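Local structure of peroxide stress regulator PerR, FUR family (Streptococcus pyogenes, 4LMY) at residues N15-L20 with A33-M38; V72-G77 with T90-M95; T42-A47 with I121-H126. The protein probably acts as a zinc-containing transcription factor of the ferric uptake regulator family that binds DNA and controls the response to peroxide stress. All coordinates share one frame; numbering follows the deposited sequence.

Contact 1 of 3, residues N15-L20 with A33-M38; sequences NVLEHL and AIISYM. With ZN (zinc ion), chain E.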
loop_
_atom_site.group_PDB
_atom_site.type_symbol
_atom_site.label_atom_id
_atom_site.label_comp_id
_atom_site.label_asym_id
_atom_site.label_seq_id
_atom_site.Cartn_x
_atom_site.Cartn_y
_atom_site.Cartn_z
ATOM N N ASN B 15 -6.662 3.966 -14.805
ATOM C CA ASN B 15 -7.639 4.805 -14.120
ATOM C C ASN B 15 -7.748 6.183 -14.755
ATOM O O ASN B 15 -8.849 6.683 -14.974
ATOM C CB ASN B 15 -7.320 4.943 -12.633
ATOM C CG ASN B 15 -8.260 5.900 -11.931
ATOM O OD1 ASN B 15 -7.899 7.038 -11.633
ATOM N ND2 ASN B 15 -9.480 5.449 -11.680
ATOM N N VAL B 16 -6.601 6.793 -15.043
ATOM C CA VAL B 16 -6.585 8.108 -15.677
ATOM C C VAL B 16 -7.351 8.071 -16.995
ATOM O O VAL B 16 -8.205 8.921 -17.253
ATOM C CB VAL B 16 -5.152 8.605 -15.932
ATOM C CG1 VAL B 16 -5.178 9.912 -16.709
ATOM C CG2 VAL B 16 -4.422 8.784 -14.620
ATOM N N LEU B 17 -7.054 7.066 -17.814
ATOM C CA LEU B 17 -7.691 6.924 -19.116
ATOM C C LEU B 17 -9.199 6.743 -18.980
ATOM O O LEU B 17 -9.969 7.328 -19.740
ATOM C CB LEU B 17 -7.086 5.754 -19.896
ATOM C CG LEU B 17 -5.605 5.874 -20.259
ATOM C CD1 LEU B 17 -5.220 4.826 -21.301
ATOM C CD2 LEU B 17 -5.281 7.277 -20.751
ATOM N N GLU B 18 -9.618 5.941 -18.005
ATOM C CA GLU B 18 -11.041 5.723 -17.764
ATOM C C GLU B 18 -11.754 7.021 -17.390
ATOM O O GLU B 18 -12.817 7.327 -17.927
ATOM C CB GLU B 18 -11.258 4.661 -16.681
ATOM C CG GLU B 18 -12.720 4.415 -16.325
ATOM C CD GLU B 18 -13.524 3.816 -17.471
ATOM O OE1 GLU B 18 -14.769 3.912 -17.434
ATOM O OE2 GLU B 18 -12.917 3.243 -18.401
ATOM N N HIS B 19 -11.158 7.783 -16.478
ATOM C CA HIS B 19 -11.707 9.073 -16.070
ATOM C C HIS B 19 -11.785 10.041 -17.248
ATOM O O HIS B 19 -12.780 10.747 -17.417
ATOM C CB HIS B 19 -10.870 9.691 -14.949
ATOM C CG HIS B 19 -11.157 9.126 -13.592
ATOM N ND1 HIS B 19 -11.911 9.797 -12.652
ATOM C CD2 HIS B 19 -10.787 7.960 -13.013
ATOM C CE1 HIS B 19 -11.996 9.066 -11.555
ATOM N NE2 HIS B 19 -11.321 7.947 -11.746
ATOM N N LEU B 20 -10.729 10.073 -18.057
ATOM C CA LEU B 20 -10.689 10.962 -19.218
ATOM C C LEU B 20 -11.719 10.571 -20.279
ATOM O O LEU B 20 -12.357 11.440 -20.874
ATOM C CB LEU B 20 -9.284 11.010 -19.827
ATOM C CG LEU B 20 -8.192 11.663 -18.978
ATOM C CD1 LEU B 20 -6.906 11.812 -19.778
ATOM C CD2 LEU B 20 -8.650 13.003 -18.427
ATOM N N ALA B 33 1.720 9.140 -23.338
ATOM C CA ALA B 33 3.141 9.202 -23.007
ATOM C C ALA B 33 3.406 10.073 -21.784
ATOM O O ALA B 33 4.218 9.726 -20.929
ATOM C CB ALA B 33 3.935 9.707 -24.192
ATOM N N ILE B 34 2.716 11.204 -21.704
ATOM C CA ILE B 34 2.910 12.132 -20.597
ATOM C C ILE B 34 2.353 11.564 -19.287
ATOM O O ILE B 34 2.974 11.697 -18.229
ATOM C CB ILE B 34 2.310 13.516 -20.921
ATOM C CG1 ILE B 34 3.115 14.173 -22.046
ATOM C CG2 ILE B 34 2.300 14.405 -19.692
ATOM C CD1 ILE B 34 2.516 15.452 -22.573
ATOM N N ILE B 35 1.198 10.912 -19.366
ATOM C CA ILE B 35 0.618 10.243 -18.202
ATOM C C ILE B 35 1.573 9.185 -17.653
ATOM O O ILE B 35 1.871 9.172 -16.459
ATOM C CB ILE B 35 -0.735 9.591 -18.533
ATOM C CG1 ILE B 35 -1.773 10.665 -18.864
ATOM C CG2 ILE B 35 -1.219 8.736 -17.362
ATOM C CD1 ILE B 35 -3.004 10.135 -19.563
ATOM N N SER B 36 2.053 8.312 -18.534
ATOM C CA SER B 36 2.968 7.245 -18.138
ATOM C C SER B 36 4.255 7.820 -17.570
ATOM O O SER B 36 4.777 7.328 -16.570
ATOM C CB SER B 36 3.290 6.335 -19.324
ATOM O OG SER B 36 2.141 5.632 -19.759
ATOM N N TYR B 37 4.764 8.864 -18.220
ATOM C CA TYR B 37 5.965 9.548 -17.754
ATOM C C TYR B 37 5.791 10.047 -16.323
ATOM O O TYR B 37 6.656 9.831 -15.474
ATOM C CB TYR B 37 6.307 10.722 -18.678
ATOM C CG TYR B 37 7.511 11.529 -18.235
ATOM C CD1 TYR B 37 7.369 12.605 -17.366
ATOM C CD2 TYR B 37 8.784 11.223 -18.695
ATOM C CE1 TYR B 37 8.461 13.346 -16.959
ATOM C CE2 TYR B 37 9.886 11.962 -18.294
ATOM C CZ TYR B 37 9.716 13.023 -17.426
ATOM O OH TYR B 37 10.803 13.766 -17.022
ATOM N N MET B 38 4.669 10.714 -16.065
ATOM C CA MET B 38 4.390 11.288 -14.753
ATOM C C MET B 38 4.219 10.209 -13.690
ATOM O O MET B 38 4.669 10.367 -12.555
ATOM C CB MET B 38 3.149 12.181 -14.805
ATOM C CG MET B 38 3.337 13.458 -15.613
ATOM S SD MET B 38 4.746 14.425 -15.041
ATOM C CE MET B 38 4.243 14.786 -13.361
HETATM ZN ZN ZN E . -11.131 6.233 -10.446
#

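Contact 2 of 3, residues V72-G77 with T90-M95; sequences VLVDEG and TYYDFM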
loop_
_atom_site.group_PDB
_atom_site.type_symbol
_atom_site.label_atom_id
_atom_site.label_comp_id
_atom_site.label_asym_id
_atom_site.label_seq_id
_atom_site.Cartn_x
_atom_site.Cartn_y
_atom_site.Cartn_z
ATOM N N VAL B 72 -4.855 19.580 -18.281
ATOM C CA VAL B 72 -5.907 18.574 -18.191
ATOM C C VAL B 72 -5.726 17.705 -16.948
ATOM O O VAL B 72 -6.665 17.505 -16.177
ATOM C CB VAL B 72 -5.941 17.678 -19.448
ATOM C CG1 VAL B 72 -6.834 16.467 -19.221
ATOM C CG2 VAL B 72 -6.406 18.478 -20.660
ATOM N N LEU B 73 -4.512 17.204 -16.750
ATOM C CA LEU B 73 -4.223 16.324 -15.619
ATOM C C LEU B 73 -4.380 17.014 -14.263
ATOM O O LEU B 73 -4.878 16.413 -13.311
ATOM C CB LEU B 73 -2.822 15.721 -15.753
ATOM C CG LEU B 73 -2.639 14.788 -16.955
ATOM C CD1 LEU B 73 -1.264 14.138 -16.928
ATOM C CD2 LEU B 73 -3.737 13.734 -17.005
ATOM N N VAL B 74 -3.954 18.271 -14.181
ATOM C CA VAL B 74 -4.082 19.037 -12.945
ATOM C C VAL B 74 -5.550 19.297 -12.617
ATOM O O VAL B 74 -5.982 19.117 -11.478
ATOM C CB VAL B 74 -3.307 20.374 -13.015
ATOM C CG1 VAL B 74 -3.764 21.325 -11.919
ATOM C CG2 VAL B 74 -1.811 20.125 -12.912
ATOM N N ASP B 75 -6.316 19.703 -13.626
ATOM C CA ASP B 75 -7.735 19.990 -13.440
ATOM C C ASP B 75 -8.544 18.736 -13.114
ATOM O O ASP B 75 -9.435 18.770 -12.267
ATOM C CB ASP B 75 -8.315 20.689 -14.671
ATOM C CG ASP B 75 -7.728 22.070 -14.890
ATOM O OD1 ASP B 75 -7.022 22.566 -13.988
ATOM O OD2 ASP B 75 -7.976 22.660 -15.962
ATOM N N GLU B 76 -8.231 17.632 -13.786
ATOM C CA GLU B 76 -8.948 16.379 -13.557
ATOM C C GLU B 76 -8.498 15.686 -12.268
ATOM O O GLU B 76 -9.047 14.653 -11.887
ATOM C CB GLU B 76 -8.816 15.438 -14.760
ATOM C CG GLU B 76 -9.415 15.987 -16.052
ATOM C CD GLU B 76 -10.898 16.295 -15.936
ATOM O OE1 GLU B 76 -11.359 17.247 -16.601
ATOM O OE2 GLU B 76 -11.604 15.584 -15.191
ATOM N N GLY B 77 -7.493 16.257 -11.611
ATOM C CA GLY B 77 -7.107 15.835 -10.276
ATOM C C GLY B 77 -6.132 14.677 -10.179
ATOM O O GLY B 77 -6.172 13.910 -9.217
ATOM N N THR B 90 7.382 25.950 -11.470
ATOM C CA THR B 90 6.351 25.022 -11.036
ATOM C C THR B 90 6.812 23.596 -11.288
ATOM O O THR B 90 7.263 23.264 -12.385
ATOM C CB THR B 90 5.025 25.261 -11.775
ATOM O OG1 THR B 90 4.552 26.584 -11.494
ATOM C CG2 THR B 90 3.977 24.246 -11.336
ATOM N N TYR B 91 6.716 22.761 -10.261
ATOM C CA TYR B 91 7.055 21.354 -10.396
ATOM C C TYR B 91 5.797 20.513 -10.264
ATOM O O TYR B 91 4.860 20.885 -9.557
ATOM C CB TYR B 91 8.105 20.951 -9.363
ATOM C CG TYR B 91 9.388 21.734 -9.502
ATOM C CD1 TYR B 91 10.315 21.415 -10.486
ATOM C CD2 TYR B 91 9.668 22.803 -8.659
ATOM C CE1 TYR B 91 11.485 22.130 -10.626
ATOM C CE2 TYR B 91 10.838 23.524 -8.789
ATOM C CZ TYR B 91 11.742 23.184 -9.774
ATOM O OH TYR B 91 12.909 23.899 -9.910
ATOM N N TYR B 92 5.776 19.381 -10.956
ATOM C CA TYR B 92 4.570 18.572 -11.046
ATOM C C TYR B 92 4.783 17.182 -10.464
ATOM O O TYR B 92 5.865 16.612 -10.570
ATOM C CB TYR B 92 4.110 18.478 -12.502
ATOM C CG TYR B 92 3.798 19.822 -13.120
ATOM C CD1 TYR B 92 2.502 20.318 -13.134
ATOM C CD2 TYR B 92 4.802 20.603 -13.681
ATOM C CE1 TYR B 92 2.211 21.547 -13.693
ATOM C CE2 TYR B 92 4.523 21.835 -14.240
ATOM C CZ TYR B 92 3.226 22.301 -14.245
ATOM O OH TYR B 92 2.941 23.527 -14.804
ATOM N N ASP B 93 3.740 16.640 -9.845
ATOM C CA ASP B 93 3.817 15.319 -9.240
ATOM C C ASP B 93 2.528 14.546 -9.469
ATOM O O ASP B 93 1.440 15.041 -9.183
ATOM C CB ASP B 93 4.077 15.434 -7.739
ATOM C CG ASP B 93 4.293 14.086 -7.082
ATOM O OD1 ASP B 93 5.089 13.285 -7.616
ATOM O OD2 ASP B 93 3.664 13.826 -6.035
ATOM N N PHE B 94 2.655 13.329 -9.984
ATOM C CA PHE B 94 1.496 12.469 -10.173
ATOM C C PHE B 94 1.088 11.860 -8.835
ATOM O O PHE B 94 1.921 11.291 -8.130
ATOM C CB PHE B 94 1.804 11.364 -11.187
ATOM C CG PHE B 94 0.598 10.570 -11.600
ATOM C CD1 PHE B 94 -0.136 10.931 -12.718
ATOM C CD2 PHE B 94 0.192 9.467 -10.866
ATOM C CE1 PHE B 94 -1.248 10.205 -13.097
ATOM C CE2 PHE B 94 -0.919 8.740 -11.241
ATOM C CZ PHE B 94 -1.639 9.108 -12.359
ATOM N N MET B 95 -0.189 11.983 -8.484
ATOM C CA MET B 95 -0.694 11.388 -7.248
ATOM C C MET B 95 -2.042 10.693 -7.452
ATOM O O MET B 95 -2.717 10.322 -6.490
ATOM C CB MET B 95 -0.749 12.429 -6.115
ATOM C CG MET B 95 -2.038 13.244 -6.001
ATOM S SD MET B 95 -2.522 14.113 -7.501
ATOM C CE MET B 95 -2.949 15.719 -6.833
#

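Contact 3 of 3, residues T42-A47 with I121-H126; sequences TEHPSA and IAKEAH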
loop_
_atom_site.group_PDB
_atom_site.type_symbol
_atom_site.label_atom_id
_atom_site.label_comp_id
_atom_site.label_asym_id
_atom_site.label_seq_id
_atom_site.Cartn_x
_atom_site.Cartn_y
_atom_site.Cartn_z
ATOM N N THR B 42 10.141 9.560 -10.588
ATOM C CA THR B 42 10.528 9.424 -9.191
ATOM C C THR B 42 11.051 10.748 -8.665
ATOM O O THR B 42 11.865 10.798 -7.742
ATOM C CB THR B 42 11.600 8.351 -9.031
ATOM O OG1 THR B 42 12.717 8.664 -9.871
ATOM C CG2 THR B 42 11.036 7.006 -9.436
ATOM N N GLU B 43 10.574 11.821 -9.279
ATOM C CA GLU B 43 10.888 13.171 -8.855
ATOM C C GLU B 43 9.702 14.046 -9.217
ATOM O O GLU B 43 8.639 13.543 -9.580
ATOM C CB GLU B 43 12.163 13.665 -9.540
ATOM C CG GLU B 43 12.280 13.241 -10.993
ATOM C CD GLU B 43 13.520 13.792 -11.665
ATOM O OE1 GLU B 43 14.606 13.753 -11.049
ATOM O OE2 GLU B 43 13.405 14.269 -12.811
ATOM N N HIS B 44 9.880 15.355 -9.116
ATOM C CA HIS B 44 8.804 16.284 -9.414
ATOM C C HIS B 44 9.260 17.203 -10.538
ATOM O O HIS B 44 9.770 18.292 -10.287
ATOM C CB HIS B 44 8.425 17.069 -8.158
ATOM C CG HIS B 44 8.182 16.202 -6.961
ATOM N ND1 HIS B 44 6.936 16.038 -6.399
ATOM C CD2 HIS B 44 9.028 15.441 -6.225
ATOM C CE1 HIS B 44 7.023 15.218 -5.366
ATOM N NE2 HIS B 44 8.282 14.842 -5.239
ATOM N N PRO B 45 9.089 16.748 -11.789
ATOM C CA PRO B 45 9.653 17.438 -12.952
ATOM C C PRO B 45 8.942 18.742 -13.284
ATOM O O PRO B 45 7.745 18.893 -13.039
ATOM C CB PRO B 45 9.441 16.429 -14.084
ATOM C CG PRO B 45 8.230 15.675 -13.676
ATOM C CD PRO B 45 8.329 15.547 -12.178
ATOM N N SER B 46 9.698 19.680 -13.839
ATOM C CA SER B 46 9.129 20.900 -14.382
ATOM C C SER B 46 8.545 20.588 -15.753
ATOM O O SER B 46 8.751 19.497 -16.286
ATOM C CB SER B 46 10.212 21.964 -14.523
ATOM O OG SER B 46 11.189 21.547 -15.461
ATOM N N ALA B 47 7.824 21.545 -16.324
ATOM C CA ALA B 47 7.282 21.381 -17.667
ATOM C C ALA B 47 8.409 21.213 -18.678
ATOM O O ALA B 47 8.290 20.440 -19.629
ATOM C CB ALA B 47 6.410 22.569 -18.037
ATOM N N ILE B 121 4.117 3.052 -2.300
ATOM C CA ILE B 121 4.918 1.834 -2.308
ATOM C C ILE B 121 5.916 1.906 -3.452
ATOM O O ILE B 121 7.081 1.554 -3.297
ATOM C CB ILE B 121 4.038 0.582 -2.498
ATOM C CG1 ILE B 121 3.046 0.447 -1.345
ATOM C CG2 ILE B 121 4.888 -0.674 -2.613
ATOM C CD1 ILE B 121 2.080 -0.684 -1.530
ATOM N N ALA B 122 5.444 2.377 -4.602
ATOM C CA ALA B 122 6.285 2.525 -5.787
ATOM C C ALA B 122 7.466 3.453 -5.533
ATOM O O ALA B 122 8.586 3.185 -5.975
ATOM C CB ALA B 122 5.463 3.035 -6.958
ATOM N N LYS B 123 7.205 4.549 -4.827
ATOM C CA LYS B 123 8.249 5.504 -4.481
ATOM C C LYS B 123 9.288 4.879 -3.552
ATOM O O LYS B 123 10.493 5.002 -3.785
ATOM C CB LYS B 123 7.634 6.748 -3.838
ATOM C CG LYS B 123 8.653 7.748 -3.327
ATOM C CD LYS B 123 7.998 9.075 -2.979
ATOM C CE LYS B 123 9.007 10.065 -2.413
ATOM N NZ LYS B 123 8.437 11.438 -2.302
ATOM N N GLU B 124 8.820 4.212 -2.501
ATOM C CA GLU B 124 9.722 3.543 -1.568
ATOM C C GLU B 124 10.520 2.430 -2.234
ATOM O O GLU B 124 11.712 2.258 -1.956
ATOM C CB GLU B 124 8.957 2.992 -0.364
ATOM C CG GLU B 124 8.594 4.046 0.662
ATOM C CD GLU B 124 9.811 4.763 1.226
ATOM O OE1 GLU B 124 10.901 4.155 1.300
ATOM O OE2 GLU B 124 9.673 5.944 1.599
ATOM N N ALA B 125 9.858 1.673 -3.105
ATOM C CA ALA B 125 10.519 0.602 -3.839
ATOM C C ALA B 125 11.692 1.156 -4.637
ATOM O O ALA B 125 12.794 0.602 -4.613
ATOM C CB ALA B 125 9.528 -0.104 -4.764
ATOM N N HIS B 126 11.459 2.264 -5.330
ATOM C CA HIS B 126 12.513 2.892 -6.117
ATOM C C HIS B 126 13.652 3.396 -5.241
ATOM O O HIS B 126 14.820 3.139 -5.522
ATOM C CB HIS B 126 11.961 4.060 -6.925
ATOM C CG HIS B 126 13.024 4.900 -7.556
ATOM N ND1 HIS B 126 13.799 4.454 -8.604
ATOM C CD2 HIS B 126 13.461 6.150 -7.271
ATOM C CE1 HIS B 126 14.652 5.400 -8.952
ATOM N NE2 HIS B 126 14.463 6.442 -8.161
#

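Contact 1 of 3, residues N15-L20 with A33-M38
V16 and I35 meet tip to tip between two helices of the N-terminal half of the chain. CG1 of V16 lies 3.6 Å from CD1 of I35. L17 CD2 is 3.8 Å from the same I35 CD1. L20 touches it more loosely, with its CD1 at 4.3 Å from I35 CD1. One isoleucine tip is thus received by three side chains of helix 12-22. The contact is wholly apolar, and no hydrogen bond crosses it. V16 reaches over because CG1 stands anti to its backbone N (chi1 175°), while the I35 chain is extended at chi2 (164°), which carries CD1 forward to the other helix. The axes of the two short helical segments come no closer than 11.4 Å, and their directions make an angle of 140°. The side chains of V16, L17, L20 and I35 span the gap.

A different side of segment 15-20 serves a metal. H19 NE2 binds the zinc ion at 2.2 Å. N15 is modelled with ND2 toward the metal, but oxygen would be the expected ligand, so its amide is probably turned round. H4, H6, H97 and H99 complete the site, so helix 12-22 packs with one side and coordinates zinc with another. One turn separates N15 and H19.

Around the pair, L73 of helix 63-75 touches both V16 and I35. F94 of strand 91-94 packs on V16 and M38, while I34 and M38 lean on helix 47-54. The contact is a buried helix-helix seam within the winged-helix DNA-binding domain expected for this family.

Contact 2 of 3, residues V72-G77 with T90-M95
V74 and Y92 lie across from each other where the last turn of helix 63-75 passes strand 91-94, their CA atoms 8.9 Å apart, and G77 lies across from M95 with CA atoms 8.4 Å apart. G77 ends the helix in a Schellman motif. Its positive phi (86°) turns the chain out of the helix. The bond from E76 N to V72 O belongs to the last turn, and that from G77 N to V74 O is weak.

The side-chain contact is sparse. V74 sends CG2 to the edge of the Y92 ring, near the ring plane, and CD1 of the ring is 4.3 Å from it. The methyl thus meets the rim of the tyrosine and not its face. Further along, the sulfur of M95 approaches the backbone of the turn, with SD 4.0 Å from G77 O. M95 gets there by a bent chain. Its CG stands between the backbone N and the carbonyl carbon (chi1 88°). This and the bend at chi2 place the sulfur by G77; chi3 sets only the methyl. This end is a loose van der Waals approach at the exposed M95, whereas the Y92 end is more buried. No hydrogen bond joins the two segments.

Strand 79-82 pairs antiparallel with strand 91-94 through the Y91-L82 and D93-S80 backbone bonds, consistent with the two-stranded wing of a winged-helix domain, as in the Fur family. V74 also rests on E81, and Y92 on V79. M38 of helix 29-40 packs on Y92, and F94 also touches I39 and A12.

Contact 3 of 3, residues T42-A47 with I121-H126
T42 lies over the ring of H126 in a CH-pi contact that ties the loop after helix 29-40, in the probable winged-helix domain, to helix 118-129 of the probable dimerisation domain of the Fur family. F113 of the second subunit packs on I121, E124 and A125 of that helix. This half of the contact is close. CG2 of T42 is 3.5 Å from the centroid of the H126 ring and 18° off its normal. The methyl stands over one face, displaced toward the rim. The two side chains cross at about a right angle. H126 CG is anti to its backbone N (chi1 169°), which swings the imidazole out toward the loop. Its ND1 is hydrogen-bonded to the carbonyl oxygen of Y131.

The other half is loose. K123 is exposed, and its fully extended chain brings NZ to the edge of the H44 ring, near the ring plane. K123 NZ stays 4.5 Å from H44 NE2, too far for a bond, and the pair adds little to the packing. H44 itself sits on Y91 and D93 of strand 91-94, while S46 caps the next helix through K49 N. Back at the close end, CD2 of H126 is 3.4 Å from T42 CB.

In the fold
Contact 1 is core: all its touching residues are buried. Contact 2 is partly buried and contact 3 lies at the surface. Contacts 1 and 2 join elements of the same N-terminal domain and touch one another, with L20 on E76. Contact 3 instead bridges this domain to helix 118-129. It also meets contact 2 through a probable hydrogen bond from Y92 N to P45 O, and P45 packs on M38 and Y37 of contact 1. The chemistry follows the setting. Contact 1 is purely aliphatic, contact 2 mixes a methyl, an aromatic edge and a sulfur, and contact 3 sets a methyl on an imidazole.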